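Local coordinates for protein proteinase K (Serratia sp., PDB 2B6N) that is a proteinase K-like, calcium-binding serine endopeptidase of the subtilase family from a cold-adapted bacterium, cleaving peptide bonds probably through a Ser-His-Asp charge relay, at residues A[157-171]-A[186-198]. Sequence-based numbering, arbitrary orientation.
Sequences AGNDNSNACNYSPAR and SRSSFSNYGTCLD. With SO4 (sulfate ion), chain D.
Asn192 is buried under the 157-162 loop, its amide gripped at both ends. Asn192 ND2 gives one hydrogen to Ala157 O, approaching from above that carbonyl's plane, and the other to Asp160 OD2 at 2.9 Å, on the carboxylate's anti lone pair. Carboxylate and amide lie nearly coplanar, 25° apart, while Asn192 OD1 accepts from Ser162 N (2.9 Å) and weakly from Asp160 N. Asn192 CG sits beside its own backbone N (chi1 -73°), so amide and Asn192 N face the same loop, the latter donating to Gly158 O. The Tyr167 ring crosses at CE1, 3.4 Å from Asn192 ND2, its plane nearly parallel to the amide.

Further along, Tyr193 N binds Ser162 O and Tyr193 O receives Ala164 N (2.9 Å), an isolated bridge around Asn163. The Tyr193 ring turns back over this backbone, one face on Ser162 O and Asn163 N; a water joins its OH to Asn161 O. Asn163 OD1 closes an Asx turn onto Cys165 N, and a second water links it to Tyr193 O and Cys196 N. There the Cys165-Cys196 disulfide (SG to SG 2.0 Å) ties the segments covalently, while Leu197 CD1 packs on Ala164 CB at 3.6 Å.

The Asn159 side chain lies beside Phe190 and about 5 Å from that of Ser224, a predicted charge-relay residue. Two donated hydrogens and one sound acceptance fix the Asn192 amide's rotation; with the disulfide, they join loop to loop.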
# COMPACT_ATOMS: atom_id res chain seq x y z
N ALA A 157 1.21 5.39 7.46
CA ALA A 157 1.67 6.03 8.70
C ALA A 157 0.56 6.87 9.35
O ALA A 157 0.52 7.00 10.57
CB ALA A 157 2.91 6.89 8.46
N GLY A 158 -0.36 7.39 8.54
CA GLY A 158 -1.44 8.24 9.02
C GLY A 158 -1.28 9.69 8.59
O GLY A 158 -0.17 10.14 8.27
N ASN A 159 -2.38 10.43 8.59
CA ASN A 159 -2.42 11.80 8.05
C ASN A 159 -2.56 12.89 9.13
O ASN A 159 -3.23 13.90 8.90
CB ASN A 159 -3.58 11.94 7.06
CG ASN A 159 -3.55 10.89 5.96
OD1 ASN A 159 -4.61 10.41 5.49
ND2 ASN A 159 -2.36 10.48 5.57
N ASP A 160 -1.90 12.69 10.27
CA ASP A 160 -2.10 13.54 11.46
C ASP A 160 -1.01 14.60 11.66
O ASP A 160 -1.04 15.35 12.65
CB ASP A 160 -2.17 12.63 12.70
CG ASP A 160 -3.15 11.48 12.53
OD1 ASP A 160 -4.35 11.78 12.64
OD2 ASP A 160 -2.74 10.31 12.29
N ASN A 161 -0.05 14.64 10.74
CA ASN A 161 1.12 15.51 10.89
C ASN A 161 1.73 15.35 12.31
O ASN A 161 2.08 16.34 13.00
CB ASN A 161 0.71 16.96 10.56
CG ASN A 161 1.87 17.93 10.59
OD1 ASN A 161 1.69 19.13 10.89
ND2 ASN A 161 3.06 17.45 10.28
N SER A 162 1.85 14.09 12.74
CA SER A 162 2.27 13.76 14.11
C SER A 162 3.19 12.55 14.08
O SER A 162 3.41 11.93 13.04
CB SER A 162 1.05 13.42 14.98
OG SER A 162 0.24 14.55 15.18
N ASN A 163 3.72 12.21 15.25
CA ASN A 163 4.51 10.99 15.41
C ASN A 163 3.64 9.76 15.14
O ASN A 163 2.67 9.49 15.88
CB ASN A 163 5.10 10.97 16.84
CG ASN A 163 6.06 9.83 17.07
OD1 ASN A 163 5.99 8.78 16.42
ND2 ASN A 163 6.97 10.03 18.02
N ALA A 164 3.99 9.01 14.10
CA ALA A 164 3.21 7.81 13.70
C ALA A 164 3.09 6.73 14.80
O ALA A 164 2.20 5.87 14.75
CB ALA A 164 3.80 7.20 12.44
N CYS A 165 4.00 6.77 15.79
CA CYS A 165 4.02 5.75 16.85
C CYS A 165 2.80 5.80 17.74
O CYS A 165 2.58 4.88 18.54
CB CYS A 165 5.28 5.87 17.73
SG CYS A 165 6.85 5.60 16.88
N ASN A 166 2.01 6.86 17.61
CA ASN A 166 0.81 7.02 18.42
C ASN A 166 -0.41 6.27 17.89
O ASN A 166 -1.50 6.36 18.48
CB ASN A 166 0.46 8.50 18.57
CG ASN A 166 -0.30 8.78 19.83
OD1 ASN A 166 0.07 8.29 20.90
ND2 ASN A 166 -1.39 9.53 19.72
N TYR A 167 -0.23 5.55 16.78
CA TYR A 167 -1.37 4.99 16.02
C TYR A 167 -1.13 3.53 15.66
O TYR A 167 0.01 3.12 15.51
CB TYR A 167 -1.62 5.80 14.73
CG TYR A 167 -1.75 7.28 14.99
CD1 TYR A 167 -0.67 8.13 14.80
CD2 TYR A 167 -2.95 7.82 15.44
CE1 TYR A 167 -0.79 9.51 15.06
CE2 TYR A 167 -3.08 9.17 15.70
CZ TYR A 167 -1.99 10.01 15.50
OH TYR A 167 -2.13 11.35 15.75
N SER A 168 -2.22 2.77 15.53
CA SER A 168 -2.17 1.37 15.08
C SER A 168 -2.97 1.21 13.78
O SER A 168 -4.05 1.79 13.65
CB SER A 168 -2.76 0.43 16.14
OG SER A 168 -1.91 0.35 17.28
N PRO A 169 -2.48 0.36 12.84
CA PRO A 169 -1.27 -0.47 12.97
C PRO A 169 0.08 0.20 12.66
O PRO A 169 1.10 -0.49 12.62
CB PRO A 169 -1.54 -1.59 11.97
CG PRO A 169 -2.25 -0.90 10.85
CD PRO A 169 -3.20 0.09 11.59
N ALA A 170 0.08 1.52 12.45
CA ALA A 170 1.34 2.25 12.15
C ALA A 170 2.52 1.89 13.06
O ALA A 170 3.67 1.71 12.58
CB ALA A 170 1.11 3.79 12.16
N ARG A 171 2.26 1.76 14.35
CA ARG A 171 3.34 1.53 15.32
C ARG A 171 3.75 0.07 15.43
O ARG A 171 4.79 -0.24 16.05
CB ARG A 171 2.92 2.07 16.71
CG ARG A 171 1.90 1.16 17.39
CD ARG A 171 1.41 1.72 18.75
NE ARG A 171 0.80 0.62 19.51
CZ ARG A 171 0.62 0.56 20.83
NH1 ARG A 171 1.01 1.53 21.63
NH2 ARG A 171 0.04 -0.52 21.34
N SER A 186 9.19 16.65 -1.02
CA SER A 186 8.90 17.09 0.36
C SER A 186 8.07 16.03 1.06
O SER A 186 7.25 15.38 0.43
CB SER A 186 8.09 18.40 0.34
OG SER A 186 8.81 19.45 -0.29
N ARG A 187 8.26 15.87 2.37
CA ARG A 187 7.23 15.20 3.19
C ARG A 187 5.89 15.93 2.96
O ARG A 187 5.82 17.17 3.04
CB ARG A 187 7.62 15.25 4.68
CG ARG A 187 6.58 14.61 5.59
CD ARG A 187 6.90 14.84 7.08
NE ARG A 187 6.77 16.26 7.43
CZ ARG A 187 5.69 16.82 7.95
NH1 ARG A 187 4.61 16.09 8.22
NH2 ARG A 187 5.70 18.12 8.25
N SER A 188 4.84 15.18 2.64
CA SER A 188 3.51 15.78 2.53
C SER A 188 3.14 16.44 3.85
O SER A 188 3.46 15.91 4.91
CB SER A 188 2.46 14.70 2.18
OG SER A 188 2.81 14.01 0.98
N SER A 189 2.44 17.58 3.79
CA SER A 189 2.18 18.37 5.01
C SER A 189 1.43 17.59 6.10
O SER A 189 1.59 17.87 7.30
CB SER A 189 1.40 19.64 4.67
OG SER A 189 0.15 19.31 4.10
N PHE A 190 0.61 16.62 5.67
CA PHE A 190 -0.22 15.84 6.57
C PHE A 190 0.50 14.57 7.05
O PHE A 190 -0.01 13.89 7.92
CB PHE A 190 -1.52 15.41 5.85
CG PHE A 190 -1.26 14.74 4.53
CD1 PHE A 190 -0.82 13.43 4.49
CD2 PHE A 190 -1.40 15.44 3.34
CE1 PHE A 190 -0.53 12.80 3.27
CE2 PHE A 190 -1.13 14.84 2.12
CZ PHE A 190 -0.70 13.51 2.08
N SER A 191 1.64 14.22 6.46
CA SER A 191 2.24 12.90 6.74
C SER A 191 2.72 12.77 8.19
O SER A 191 3.49 13.61 8.69
CB SER A 191 3.40 12.56 5.80
OG SER A 191 3.84 11.21 6.03
N ASN A 192 2.29 11.70 8.85
CA ASN A 192 2.92 11.32 10.10
C ASN A 192 4.38 10.97 9.82
O ASN A 192 4.77 10.75 8.67
CB ASN A 192 2.19 10.16 10.76
CG ASN A 192 0.86 10.58 11.35
OD1 ASN A 192 0.56 11.77 11.47
ND2 ASN A 192 0.05 9.60 11.74
N TYR A 193 5.18 10.91 10.88
CA TYR A 193 6.63 10.90 10.75
C TYR A 193 7.22 10.20 11.99
O TYR A 193 6.47 9.79 12.91
CB TYR A 193 7.16 12.35 10.61
CG TYR A 193 6.75 13.26 11.74
CD1 TYR A 193 7.39 13.20 12.98
CD2 TYR A 193 5.69 14.17 11.59
CE1 TYR A 193 7.00 14.01 14.04
CE2 TYR A 193 5.30 15.00 12.65
CZ TYR A 193 5.97 14.90 13.87
OH TYR A 193 5.62 15.69 14.92
N GLY A 194 8.54 10.04 11.98
CA GLY A 194 9.28 9.56 13.15
C GLY A 194 9.76 8.12 13.06
O GLY A 194 9.73 7.50 11.99
N THR A 195 10.19 7.58 14.20
CA THR A 195 10.90 6.30 14.24
C THR A 195 10.07 5.07 13.90
O THR A 195 10.62 4.01 13.57
CB THR A 195 11.59 6.08 15.61
OG1 THR A 195 10.59 6.03 16.63
CG2 THR A 195 12.58 7.21 15.90
N CYS A 196 8.74 5.18 13.98
CA CYS A 196 7.88 4.07 13.56
C CYS A 196 7.73 3.95 12.04
O CYS A 196 7.26 2.92 11.55
CB CYS A 196 6.53 4.13 14.27
SG CYS A 196 6.68 3.75 16.03
N LEU A 197 8.14 4.98 11.29
CA LEU A 197 8.25 4.84 9.82
C LEU A 197 9.38 3.92 9.38
O LEU A 197 10.44 3.90 10.00
CB LEU A 197 8.46 6.20 9.15
CG LEU A 197 7.20 6.95 8.73
CD1 LEU A 197 6.40 7.29 9.96
CD2 LEU A 197 7.60 8.21 7.98
N ASP A 198 9.16 3.23 8.26
CA ASP A 198 10.20 2.45 7.60
C ASP A 198 10.70 3.09 6.31
O ASP A 198 11.88 2.93 5.94
CB ASP A 198 9.70 1.02 7.34
CG ASP A 198 9.45 0.28 8.63
OD1 ASP A 198 10.46 -0.04 9.32
OD2 ASP A 198 8.29 0.07 9.00
S SO4 D . 0.72 18.65 0.52
O1 SO4 D . 0.82 19.75 -0.46
O2 SO4 D . -0.27 18.97 1.55
O3 SO4 D . 2.03 18.50 1.18
O4 SO4 D . 0.28 17.46 -0.20
O HOH W 1 3.84 17.39 14.66
O HOH W 2 6.95 7.45 14.18